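Local coordinates for protein DyP-type peroxidase (PDB 4GS1) that probably uses hydrogen peroxide to oxidise dyes and other substrates at its bound haem, as other DyP-type peroxidases do, at residues T288-D291 against R295-I298; P126-D131 against G239-V244. One frame throughout, in Å; residues are numbered along the deposited sequence.

The two contacts illustrate local and long-range closure in a single peroxidase chain. In contact 2, residues 126-131, from the loop between helix 113-118 and strand 149-155, meet residues 239-244, 108 residues later at the closest ends. This brings together parts of the N-terminal and C-terminal family regions. Contact 1 follows entirely after it: residues 288-291 and 295-298 fold onto each other within the loop between helices 259-266 and 303-307. The centres of contact 1 and contact 2 lie about 36 Å apart, and their nearest atoms about 24 Å. Contact 2 joins a loop to the inner strand 240-249 of the C-terminal antiparallel sheet, whereas contact 1 shapes an outlying loop at the surface.

Contact 1. Residues T288-D291 against R295-I298; sequences TARD and RLVI
A single antiparallel beta bridge, with Arg290 and Leu296 as its non-hydrogen-bonded pair, makes a short hairpin-like turn of this surface loop. Two backbone hydrogen bonds flank the pair. Val297 N donates to Ala289 O at 2.9 Å, almost straight at 178°, and Asp291 N donates to Arg295 O at 2.8 Å. Ala289 O also accepts from a water that in turn accepts from Ile298 N, which carries the link one residue beyond Val297.

The side chains add apolar and charged contacts. Leu296 CD2 sits over the centre of the Arg290 guanidinium, 3.7 Å from CZ, so a methyl group covers one flat face. The NH1 of that guanidinium is hydrogen-bonded to Gly294 O in the connecting turn, which probably helps to fix its rotation. Near the Ala289 end of the bridge, Ala289 CB approaches Val297 CG2 at 4.0 Å; Val297 CG2 also lies 3.7 Å from Asp291 OD1.

Charge pairing is looser. Asp291 CG stands beside its own backbone N (chi1 -58°), which brings the carboxylate across to Arg295, but the two flat groups are turned 69° apart. The stronger polar partner of Arg295 is Asp293, salt-bridged to NH2 through OD1, while Asp291 OD2 lies over the guanidinium face, a long 3.9 Å from Arg295 NE, with no N-H aimed at it.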
loop_
_atom_site.group_PDB
_atom_site.type_symbol
_atom_site.label_atom_id
_atom_site.label_comp_id
_atom_site.label_asym_id
_atom_site.label_seq_id
_atom_site.Cartn_x
_atom_site.Cartn_y
_atom_site.Cartn_z
ATOM N N THR B 288 27.776 22.611 -17.963
ATOM C CA THR B 288 28.507 23.831 -18.295
ATOM C C THR B 288 27.643 24.879 -18.972
ATOM O O THR B 288 28.103 26.003 -19.221
ATOM C CB THR B 288 29.674 23.531 -19.240
ATOM O OG1 THR B 288 29.187 22.782 -20.359
ATOM C CG2 THR B 288 30.739 22.725 -18.520
ATOM N N ALA B 289 26.403 24.512 -19.284
ATOM C CA ALA B 289 25.505 25.395 -20.025
ATOM C C ALA B 289 25.217 26.677 -19.250
ATOM O O ALA B 289 24.867 26.634 -18.064
ATOM C CB ALA B 289 24.208 24.676 -20.362
ATOM N N ARG B 290 25.369 27.814 -19.921
ATOM C CA ARG B 290 25.097 29.112 -19.305
ATOM C C ARG B 290 24.128 29.946 -20.131
ATOM O O ARG B 290 24.012 29.757 -21.347
ATOM C CB ARG B 290 26.396 29.897 -19.128
ATOM C CG ARG B 290 27.344 29.295 -18.125
ATOM C CD ARG B 290 28.623 30.107 -18.017
ATOM N NE ARG B 290 29.579 29.421 -17.157
ATOM C CZ ARG B 290 29.654 29.603 -15.842
ATOM N NH1 ARG B 290 28.837 30.466 -15.248
ATOM N NH2 ARG B 290 30.542 28.927 -15.122
ATOM N N ASP B 291 23.435 30.861 -19.456
ATOM C CA ASP B 291 22.623 31.870 -20.123
ATOM C C ASP B 291 23.538 32.916 -20.742
ATOM O O ASP B 291 24.751 32.917 -20.505
ATOM C CB ASP B 291 21.701 32.577 -19.120
ATOM C CG ASP B 291 20.780 31.627 -18.398
ATOM O OD1 ASP B 291 20.143 30.786 -19.066
ATOM O OD2 ASP B 291 20.688 31.731 -17.156
ATOM N N ARG B 295 24.865 33.201 -16.129
ATOM C CA ARG B 295 24.287 32.303 -15.123
ATOM C C ARG B 295 24.271 30.863 -15.602
ATOM O O ARG B 295 23.977 30.602 -16.767
ATOM C CB ARG B 295 22.848 32.711 -14.807
ATOM C CG ARG B 295 22.714 33.840 -13.800
ATOM C CD ARG B 295 21.245 34.150 -13.561
ATOM N NE ARG B 295 20.644 34.830 -14.708
ATOM C CZ ARG B 295 19.364 35.178 -14.775
ATOM N NH1 ARG B 295 18.549 34.895 -13.766
ATOM N NH2 ARG B 295 18.899 35.804 -15.848
ATOM N N LEU B 296 24.548 29.921 -14.701
ATOM C CA LEU B 296 24.415 28.503 -15.042
ATOM C C LEU B 296 22.948 28.163 -15.277
ATOM O O LEU B 296 22.076 28.589 -14.514
ATOM C CB LEU B 296 24.974 27.614 -13.926
ATOM C CG LEU B 296 26.489 27.636 -13.738
ATOM C CD1 LEU B 296 26.874 26.933 -12.449
ATOM C CD2 LEU B 296 27.169 26.981 -14.928
ATOM N N VAL B 297 22.682 27.393 -16.331
ATOM C CA VAL B 297 21.322 26.948 -16.648
ATOM C C VAL B 297 20.790 25.986 -15.582
ATOM O O VAL B 297 19.638 26.094 -15.139
ATOM C CB VAL B 297 21.267 26.307 -18.056
ATOM C CG1 VAL B 297 19.922 25.630 -18.305
ATOM C CG2 VAL B 297 21.544 27.371 -19.127
ATOM N N ILE B 298 21.631 25.042 -15.177
ATOM C CA ILE B 298 21.303 24.154 -14.059
ATOM C C ILE B 298 21.985 24.747 -12.825
ATOM O O ILE B 298 23.198 24.909 -12.808
ATOM C CB ILE B 298 21.803 22.721 -14.353
ATOM C CG1 ILE B 298 20.984 22.124 -15.502
ATOM C CG2 ILE B 298 21.700 21.838 -13.116
ATOM C CD1 ILE B 298 21.531 20.817 -16.040
HETATM O O HOH W 1 24.253 24.349 -16.438
HETATM O O HOH W 2 19.671 30.268 -15.397
#

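Contact 2. Residues P126-D131 against G239-V244; sequences PDALAD and GSYLVV
Tyr241, on the inner strand 240-249 of the ferredoxin-like C-terminal sheet, presents its ring to Pro126, Ala128 and Leu129 of a loop from the N-terminal family region. No hydrogen bond spans the two segments, and this one side chain supplies the strand's entire share of the contact.

The central interaction is CH-pi. Ala128 CB stands over one face of the Tyr241 ring, 3.9 Å from its centroid and 30° off the normal. On the same face, the backbone Ala128 O lies 3.8 Å above the ring plane, displaced toward the rim, so both the methyl and the peptide of one residue overlie the aromatic surface. The ring reaches them because Tyr241 CG is anti to its carbonyl carbon, beside the backbone N (chi1 -67°).

Two further contacts lie toward the hydroxyl end of the ring. Pro126 CB and CG are each in van der Waals contact with the hydroxyl oxygen, 3.5 Å from Tyr241 OH, while Leu129 CB makes an apolar contact with Tyr241 CE1 at 4.1 Å. A 3-10 segment at 127-128 presents these residues together; its bond from Leu129 N to Pro126 O, 2.9 Å, draws these two residues toward each other. The tyrosine side chain also touches Leu376 and Ala378 on strand 369-379, and Met236 and Pro347.

With an alanine at Tyr241, the face under Ala128 CB would be lost, and Pro126 and Leu129 would probably border a gap.

The Tyr241 side chain is about 13 Å from the bound haem, which places the contact away from it. With neither hydrogen bond nor salt bridge between the two segments, the chemistry implies that loop and sheet are held together here by shape and dispersion rather than by charge or directed polar bonds.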
loop_
_atom_site.group_PDB
_atom_site.type_symbol
_atom_site.label_atom_id
_atom_site.label_comp_id
_atom_site.label_asym_id
_atom_site.label_seq_id
_atom_site.Cartn_x
_atom_site.Cartn_y
_atom_site.Cartn_z
ATOM N N PRO B 126 33.752 -7.650 4.977
ATOM C CA PRO B 126 34.454 -6.849 3.969
ATOM C C PRO B 126 34.410 -5.367 4.318
ATOM O O PRO B 126 33.467 -4.933 4.987
ATOM C CB PRO B 126 33.650 -7.100 2.686
ATOM C CG PRO B 126 32.877 -8.378 2.945
ATOM C CD PRO B 126 32.575 -8.340 4.414
ATOM N N ASP B 127 35.414 -4.603 3.890
ATOM C CA ASP B 127 35.405 -3.158 4.111
ATOM C C ASP B 127 34.124 -2.511 3.571
ATOM O O ASP B 127 33.634 -1.528 4.127
ATOM C CB ASP B 127 36.619 -2.496 3.447
ATOM C CG ASP B 127 37.916 -2.785 4.172
ATOM O OD1 ASP B 127 37.880 -3.311 5.305
ATOM O OD2 ASP B 127 38.981 -2.469 3.604
ATOM N N ALA B 128 33.586 -3.064 2.488
ATOM C CA ALA B 128 32.379 -2.516 1.867
ATOM C C ALA B 128 31.148 -2.642 2.762
ATOM O O ALA B 128 30.139 -1.968 2.532
ATOM C CB ALA B 128 32.126 -3.178 0.512
ATOM N N LEU B 129 31.226 -3.516 3.763
ATOM C CA LEU B 129 30.128 -3.681 4.725
ATOM C C LEU B 129 30.305 -2.790 5.965
ATOM O O LEU B 129 29.584 -2.936 6.947
ATOM C CB LEU B 129 29.971 -5.162 5.114
ATOM C CG LEU B 129 28.714 -5.639 5.855
ATOM C CD1 LEU B 129 27.448 -5.082 5.215
ATOM C CD2 LEU B 129 28.656 -7.161 5.893
ATOM N N ALA B 130 31.242 -1.846 5.921
ATOM C CA ALA B 130 31.400 -0.915 7.048
ATOM C C ALA B 130 30.127 -0.097 7.230
ATOM O O ALA B 130 29.448 0.214 6.252
ATOM C CB ALA B 130 32.586 0.011 6.822
ATOM N N ASP B 131 29.798 0.246 8.472
ATOM C CA ASP B 131 28.617 1.069 8.725
ATOM C C ASP B 131 28.651 2.369 7.922
ATOM O O ASP B 131 29.719 2.951 7.691
ATOM C CB ASP B 131 28.484 1.396 10.219
ATOM C CG ASP B 131 28.213 0.169 11.075
ATOM O OD1 ASP B 131 28.390 0.267 12.311
ATOM O OD2 ASP B 131 27.830 -0.890 10.533
ATOM N N GLY B 239 28.549 -10.450 -5.371
ATOM C CA GLY B 239 27.331 -9.988 -4.716
ATOM C C GLY B 239 27.093 -8.508 -4.972
ATOM O O GLY B 239 27.808 -7.888 -5.755
ATOM N N SER B 240 26.092 -7.928 -4.320
ATOM C CA SER B 240 25.876 -6.489 -4.440
ATOM C C SER B 240 25.576 -5.954 -3.058
ATOM O O SER B 240 25.192 -6.723 -2.169
ATOM C CB SER B 240 24.719 -6.193 -5.392
ATOM O OG SER B 240 24.619 -4.792 -5.657
ATOM N N TYR B 241 25.771 -4.652 -2.866
ATOM C CA TYR B 241 25.380 -4.003 -1.616
ATOM C C TYR B 241 24.189 -3.090 -1.826
ATOM O O TYR B 241 24.144 -2.321 -2.790
ATOM C CB TYR B 241 26.548 -3.200 -1.020
ATOM C CG TYR B 241 27.685 -4.073 -0.554
ATOM C CD1 TYR B 241 27.746 -4.525 0.760
ATOM C CD2 TYR B 241 28.690 -4.454 -1.422
ATOM C CE1 TYR B 241 28.790 -5.332 1.195
ATOM C CE2 TYR B 241 29.738 -5.270 -0.995
ATOM C CZ TYR B 241 29.776 -5.698 0.316
ATOM O OH TYR B 241 30.814 -6.501 0.753
ATOM N N LEU B 242 23.222 -3.193 -0.918
ATOM C CA LEU B 242 22.020 -2.365 -0.933
ATOM C C LEU B 242 22.058 -1.333 0.180
ATOM O O LEU B 242 22.218 -1.678 1.350
ATOM C CB LEU B 242 20.792 -3.249 -0.719
ATOM C CG LEU B 242 19.493 -2.504 -0.396
ATOM C CD1 LEU B 242 19.044 -1.669 -1.582
ATOM C CD2 LEU B 242 18.411 -3.489 -0.015
ATOM N N VAL B 243 21.909 -0.065 -0.181
ATOM C CA VAL B 243 21.623 0.969 0.808
ATOM C C VAL B 243 20.155 1.350 0.713
ATOM O O VAL B 243 19.683 1.772 -0.347
ATOM C CB VAL B 243 22.484 2.230 0.589
ATOM C CG1 VAL B 243 22.000 3.359 1.514
ATOM C CG2 VAL B 243 23.951 1.913 0.854
ATOM N N VAL B 244 19.428 1.191 1.817
ATOM C CA VAL B 244 18.033 1.618 1.891
ATOM C C VAL B 244 17.944 2.919 2.671
ATOM O O VAL B 244 18.545 3.044 3.741
ATOM C CB VAL B 244 17.192 0.589 2.666
ATOM C CG1 VAL B 244 15.738 1.049 2.738
ATOM C CG2 VAL B 244 17.281 -0.771 2.028
#